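PDB 3LD1: replicase polyprotein 1a from Avian infectious bronchitis virus, which is processed into non-structural proteins including two proteinases, and is represented here by Nsp2a, a part whose own function is not firmly established. Local coordinates for residues R149-V154 against R179-A184; T213-V216 against L221-R224. The protein carries 3 engineered substitutions. One frame throughout, in Å; residues are numbered along the deposited sequence.

Interaction 1: residues R149-V154 against R179-A184; sequences RLVGEV and RIFQAA. Engineered in segment 179-184: Ala183 (natural residue Lys).
Val151 and Phe181 meet with the aromatic ring pushed out from helix 174-185 and the forked end of the valine set against it. Both valine methyls reach the base of the ring: CG1 of Val151 lies 3.7 Å from CD2 of Phe181, and CG2 of Val151 is 3.8 Å from CD1 of Phe181, so the fork straddles the line from CB through CG. CG1 stands over one face, offset toward the rim. Its distance to the ring centroid, 4.0 Å, and its deviation of 24° from the ring normal identify a CH-pi contact. The two side chains run past one another in opposite directions, and the far end of the ring, CZ, lies at the next turn of helix 140-162. There CG1 of Val154 comes up obliquely to CZ of Phe181 at 4.1 Å, a looser approach. With CG anti to its carbonyl carbon (chi1 -78°), Phe181 slants its ring to the line between the closest CA atoms of the two segments, those of Val151 and Phe181, 7.1 Å apart, and turns a face to Val151. The joint is thus wholly apolar and small, burying 149 Å² in all. Leu231, in the loop leading into helix 232-243, also touches the phenylalanine, while Phe205 of helix 194-207 packs on Val154; Ile180, the residue before Phe181, rests on Ser233 and Ile234 of helix 232-243.

Interaction 2: residues T213-V216 against L221-R224; sequences TVVV and LVVR
Val214 holds CG1 anti to its backbone N (chi1 169°), a setting that carries this methyl to CD2 of Leu221, 3.5 Å away. Its other methyl, CG2, lies 4.0 Å from CG2 of Val223, so one valine bridges two residues of the opposite strand on the face that also bears Val216. On the reverse face, CG2 of Val215 meets CG2 of Val222 obliquely at 3.9 Å. The bends at chi2 and chi3 of Arg224 curl its chain past the Val215 side chain at about a right angle; CG1 of Val215 meets the guanidinium obliquely, 3.3 Å from NH1 of Arg224. Val215 and Val222 form the antiparallel hydrogen-bonded pair: N of Val215 reaches O of Val222 at 3.1 Å, and N of Val222 reaches O of Val215 at 3.0 Å. A third bond, from N of Arg224 to O of Thr213 (3.0 Å, 151° at the hydrogen), extends the ladder to the hairpin's open end, where the Thr213 hydroxyl bonds to Glu225. Paired amides thus set the register of this two-stranded hairpin, while the branched aliphatic chains give each face a hydrocarbon surface; Arg224 adds its charged end at the margin.

How the interactions relate
Interaction 1 closes before interaction 2 opens, so the two follow in series along the chain, with helix 194-207 coming between them. Their centres are 18 Å apart and their nearest atoms about 7 Å, so they do not touch directly. Two helices nevertheless connect them. Helix 140-162 supplies residues 149-154 to interaction 1 and, at its end, places Ala161 and Leu162 against Val214 of interaction 2. Helix 232-243 meets Ile180, and through Asn235 Val222 and Val223, in its first turn, and Leu221 through Phe242 near its end. The small hairpin is therefore packed onto the same helical region that contains the helix pair, ahead of the strand-rich C-terminal part of the chain.

Interaction 1: residues R149-V154 against R179-A184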
loop_
_atom_site.group_PDB
_atom_site.type_symbol
_atom_site.label_atom_id
_atom_site.label_comp_id
_atom_site.label_asym_id
_atom_site.label_seq_id
_atom_site.Cartn_x
_atom_site.Cartn_y
_atom_site.Cartn_z
ATOM N N ARG A 149 -5.687 7.403 -11.697
ATOM C CA ARG A 149 -5.039 8.620 -11.160
ATOM C C ARG A 149 -4.230 8.290 -9.957
ATOM O O ARG A 149 -3.355 9.076 -9.561
ATOM C CB ARG A 149 -6.036 9.675 -10.677
ATOM C CG ARG A 149 -7.016 10.225 -11.661
ATOM C CD ARG A 149 -7.864 11.355 -10.931
ATOM N NE ARG A 149 -7.824 12.551 -11.765
ATOM C CZ ARG A 149 -7.351 13.749 -11.420
ATOM N NH1 ARG A 149 -6.927 14.029 -10.190
ATOM N NH2 ARG A 149 -7.366 14.710 -12.327
ATOM N N LEU A 150 -4.610 7.184 -9.321
ATOM C CA LEU A 150 -4.018 6.745 -8.060
ATOM C C LEU A 150 -2.597 6.162 -8.193
ATOM O O LEU A 150 -1.835 6.185 -7.222
ATOM C CB LEU A 150 -4.903 5.739 -7.374
ATOM C CG LEU A 150 -6.281 6.243 -6.994
ATOM C CD1 LEU A 150 -7.157 5.151 -6.443
ATOM C CD2 LEU A 150 -6.219 7.389 -6.062
ATOM N N VAL A 151 -2.249 5.711 -9.410
ATOM C CA VAL A 151 -0.938 5.158 -9.708
ATOM C C VAL A 151 0.082 6.252 -9.450
ATOM O O VAL A 151 0.927 6.136 -8.580
ATOM C CB VAL A 151 -0.913 4.680 -11.136
ATOM C CG1 VAL A 151 0.455 4.120 -11.468
ATOM C CG2 VAL A 151 -2.027 3.596 -11.361
ATOM N N GLY A 152 -0.077 7.360 -10.140
ATOM C CA GLY A 152 0.681 8.571 -9.871
ATOM C C GLY A 152 0.789 8.896 -8.389
ATOM O O GLY A 152 1.893 9.153 -7.919
ATOM N N GLU A 153 -0.312 8.911 -7.633
ATOM C CA GLU A 153 -0.184 9.308 -6.202
ATOM C C GLU A 153 0.668 8.267 -5.470
ATOM O O GLU A 153 1.628 8.632 -4.772
ATOM C CB GLU A 153 -1.530 9.566 -5.459
ATOM C CG GLU A 153 -2.273 10.881 -5.883
ATOM C CD GLU A 153 -3.829 10.703 -5.957
ATOM O OE1 GLU A 153 -4.475 10.371 -4.921
ATOM O OE2 GLU A 153 -4.424 10.910 -7.057
ATOM N N VAL A 154 0.365 6.979 -5.705
ATOM C CA VAL A 154 1.014 5.898 -4.986
ATOM C C VAL A 154 2.491 5.812 -5.376
ATOM O O VAL A 154 3.372 5.740 -4.492
ATOM C CB VAL A 154 0.288 4.584 -5.201
ATOM C CG1 VAL A 154 1.081 3.423 -4.668
ATOM C CG2 VAL A 154 -1.047 4.668 -4.566
ATOM N N ARG A 179 4.378 -1.534 -15.050
ATOM C CA ARG A 179 3.774 -2.723 -15.609
ATOM C C ARG A 179 2.780 -3.401 -14.677
ATOM O O ARG A 179 1.822 -4.020 -15.161
ATOM C CB ARG A 179 4.821 -3.742 -15.992
ATOM C CG ARG A 179 5.504 -4.345 -14.773
ATOM C CD ARG A 179 5.529 -5.852 -14.894
ATOM N NE ARG A 179 6.868 -6.428 -14.700
ATOM C CZ ARG A 179 7.907 -6.295 -15.553
ATOM N NH1 ARG A 179 7.812 -5.553 -16.664
ATOM N NH2 ARG A 179 9.067 -6.903 -15.293
ATOM N N ILE A 180 3.020 -3.341 -13.365
ATOM C CA ILE A 180 2.207 -4.134 -12.478
ATOM C C ILE A 180 0.822 -3.488 -12.464
ATOM O O ILE A 180 -0.199 -4.180 -12.560
ATOM C CB ILE A 180 2.793 -4.229 -11.085
ATOM C CG1 ILE A 180 4.133 -4.964 -11.103
ATOM C CG2 ILE A 180 1.817 -4.884 -10.145
ATOM C CD1 ILE A 180 4.097 -6.500 -11.379
ATOM N N PHE A 181 0.814 -2.163 -12.395
ATOM C CA PHE A 181 -0.419 -1.408 -12.427
ATOM C C PHE A 181 -1.125 -1.525 -13.774
ATOM O O PHE A 181 -2.305 -1.779 -13.835
ATOM C CB PHE A 181 -0.132 0.043 -12.175
ATOM C CG PHE A 181 0.115 0.380 -10.720
ATOM C CD1 PHE A 181 -0.941 0.354 -9.785
ATOM C CD2 PHE A 181 1.390 0.743 -10.275
ATOM C CE1 PHE A 181 -0.722 0.691 -8.392
ATOM C CE2 PHE A 181 1.620 1.078 -8.902
ATOM C CZ PHE A 181 0.555 1.044 -7.968
ATOM N N GLN A 182 -0.357 -1.328 -14.835
ATOM C CA GLN A 182 -0.764 -1.598 -16.174
ATOM C C GLN A 182 -1.509 -2.931 -16.290
ATOM O O GLN A 182 -2.653 -2.927 -16.752
ATOM C CB GLN A 182 0.482 -1.639 -17.009
ATOM C CG GLN A 182 0.435 -0.825 -18.221
ATOM C CD GLN A 182 1.860 -0.554 -18.761
ATOM O OE1 GLN A 182 2.676 -1.482 -19.010
ATOM N NE2 GLN A 182 2.172 0.721 -18.914
ATOM N N ALA A 183 -0.882 -4.036 -15.874
ATOM C CA ALA A 183 -1.463 -5.377 -16.019
ATOM C C ALA A 183 -2.743 -5.342 -15.257
ATOM O O ALA A 183 -3.814 -5.576 -15.848
ATOM C CB ALA A 183 -0.534 -6.495 -15.498
ATOM N N ALA A 184 -2.655 -4.911 -13.990
ATOM C CA ALA A 184 -3.786 -4.878 -13.063
ATOM C C ALA A 184 -4.976 -4.007 -13.518
ATOM O O ALA A 184 -6.160 -4.345 -13.258
ATOM C CB ALA A 184 -3.320 -4.404 -11.707
#

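Interaction 2: residues T213-V216 against L221-R224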
loop_
_atom_site.group_PDB
_atom_site.type_symbol
_atom_site.label_atom_id
_atom_site.label_comp_id
_atom_site.label_asym_id
_atom_site.label_seq_id
_atom_site.Cartn_x
_atom_site.Cartn_y
_atom_site.Cartn_z
ATOM N N THR A 213 4.680 2.576 4.115
ATOM C CA THR A 213 5.781 2.273 5.053
ATOM C C THR A 213 6.696 1.275 4.445
ATOM O O THR A 213 6.295 0.107 4.264
ATOM C CB THR A 213 5.289 1.538 6.329
ATOM O OG1 THR A 213 4.004 2.006 6.644
ATOM C CG2 THR A 213 6.222 1.785 7.547
ATOM N N VAL A 214 7.922 1.696 4.180
ATOM C CA VAL A 214 8.988 0.795 3.755
ATOM C C VAL A 214 9.765 0.176 4.947
ATOM O O VAL A 214 10.141 0.875 5.893
ATOM C CB VAL A 214 9.912 1.575 2.833
ATOM C CG1 VAL A 214 11.184 0.834 2.557
ATOM C CG2 VAL A 214 9.175 1.843 1.484
ATOM N N VAL A 215 9.981 -1.130 4.930
ATOM C CA VAL A 215 10.784 -1.768 5.987
ATOM C C VAL A 215 11.786 -2.700 5.356
ATOM O O VAL A 215 11.716 -2.897 4.126
ATOM C CB VAL A 215 9.939 -2.629 6.980
ATOM C CG1 VAL A 215 8.947 -1.744 7.767
ATOM C CG2 VAL A 215 9.279 -3.775 6.228
ATOM N N VAL A 216 12.682 -3.310 6.159
ATOM C CA VAL A 216 13.493 -4.383 5.590
ATOM C C VAL A 216 13.199 -5.702 6.218
ATOM O O VAL A 216 13.259 -5.824 7.433
ATOM C CB VAL A 216 14.941 -4.128 5.731
ATOM C CG1 VAL A 216 15.708 -5.342 5.216
ATOM C CG2 VAL A 216 15.325 -2.866 4.965
ATOM N N LEU A 221 13.949 -4.743 0.791
ATOM C CA LEU A 221 12.982 -3.704 1.019
ATOM C C LEU A 221 11.609 -4.352 0.772
ATOM O O LEU A 221 11.490 -5.229 -0.056
ATOM C CB LEU A 221 13.226 -2.595 0.016
ATOM C CG LEU A 221 14.435 -1.668 0.275
ATOM C CD1 LEU A 221 14.810 -0.781 -0.921
ATOM C CD2 LEU A 221 14.150 -0.770 1.448
ATOM N N VAL A 222 10.605 -4.006 1.569
ATOM C CA VAL A 222 9.233 -4.381 1.290
ATOM C C VAL A 222 8.321 -3.208 1.644
ATOM O O VAL A 222 8.604 -2.472 2.528
ATOM C CB VAL A 222 8.780 -5.717 1.953
ATOM C CG1 VAL A 222 9.976 -6.598 2.351
ATOM C CG2 VAL A 222 7.763 -5.499 3.109
ATOM N N VAL A 223 7.294 -2.974 0.842
ATOM C CA VAL A 223 6.317 -1.954 1.151
ATOM C C VAL A 223 5.250 -2.702 1.907
ATOM O O VAL A 223 4.562 -3.568 1.331
ATOM C CB VAL A 223 5.745 -1.372 -0.144
ATOM C CG1 VAL A 223 4.431 -0.671 0.111
ATOM C CG2 VAL A 223 6.694 -0.391 -0.720
ATOM N N ARG A 224 5.176 -2.450 3.212
ATOM C CA ARG A 224 4.175 -3.115 4.051
ATOM C C ARG A 224 2.818 -3.123 3.354
ATOM O O ARG A 224 2.241 -4.180 3.158
ATOM C CB ARG A 224 4.069 -2.398 5.400
ATOM C CG ARG A 224 5.308 -2.661 6.338
ATOM C CD ARG A 224 4.883 -3.513 7.553
ATOM N NE ARG A 224 4.730 -2.632 8.705
ATOM C CZ ARG A 224 5.640 -2.521 9.673
ATOM N NH1 ARG A 224 6.753 -3.295 9.636
ATOM N NH2 ARG A 224 5.433 -1.653 10.666
#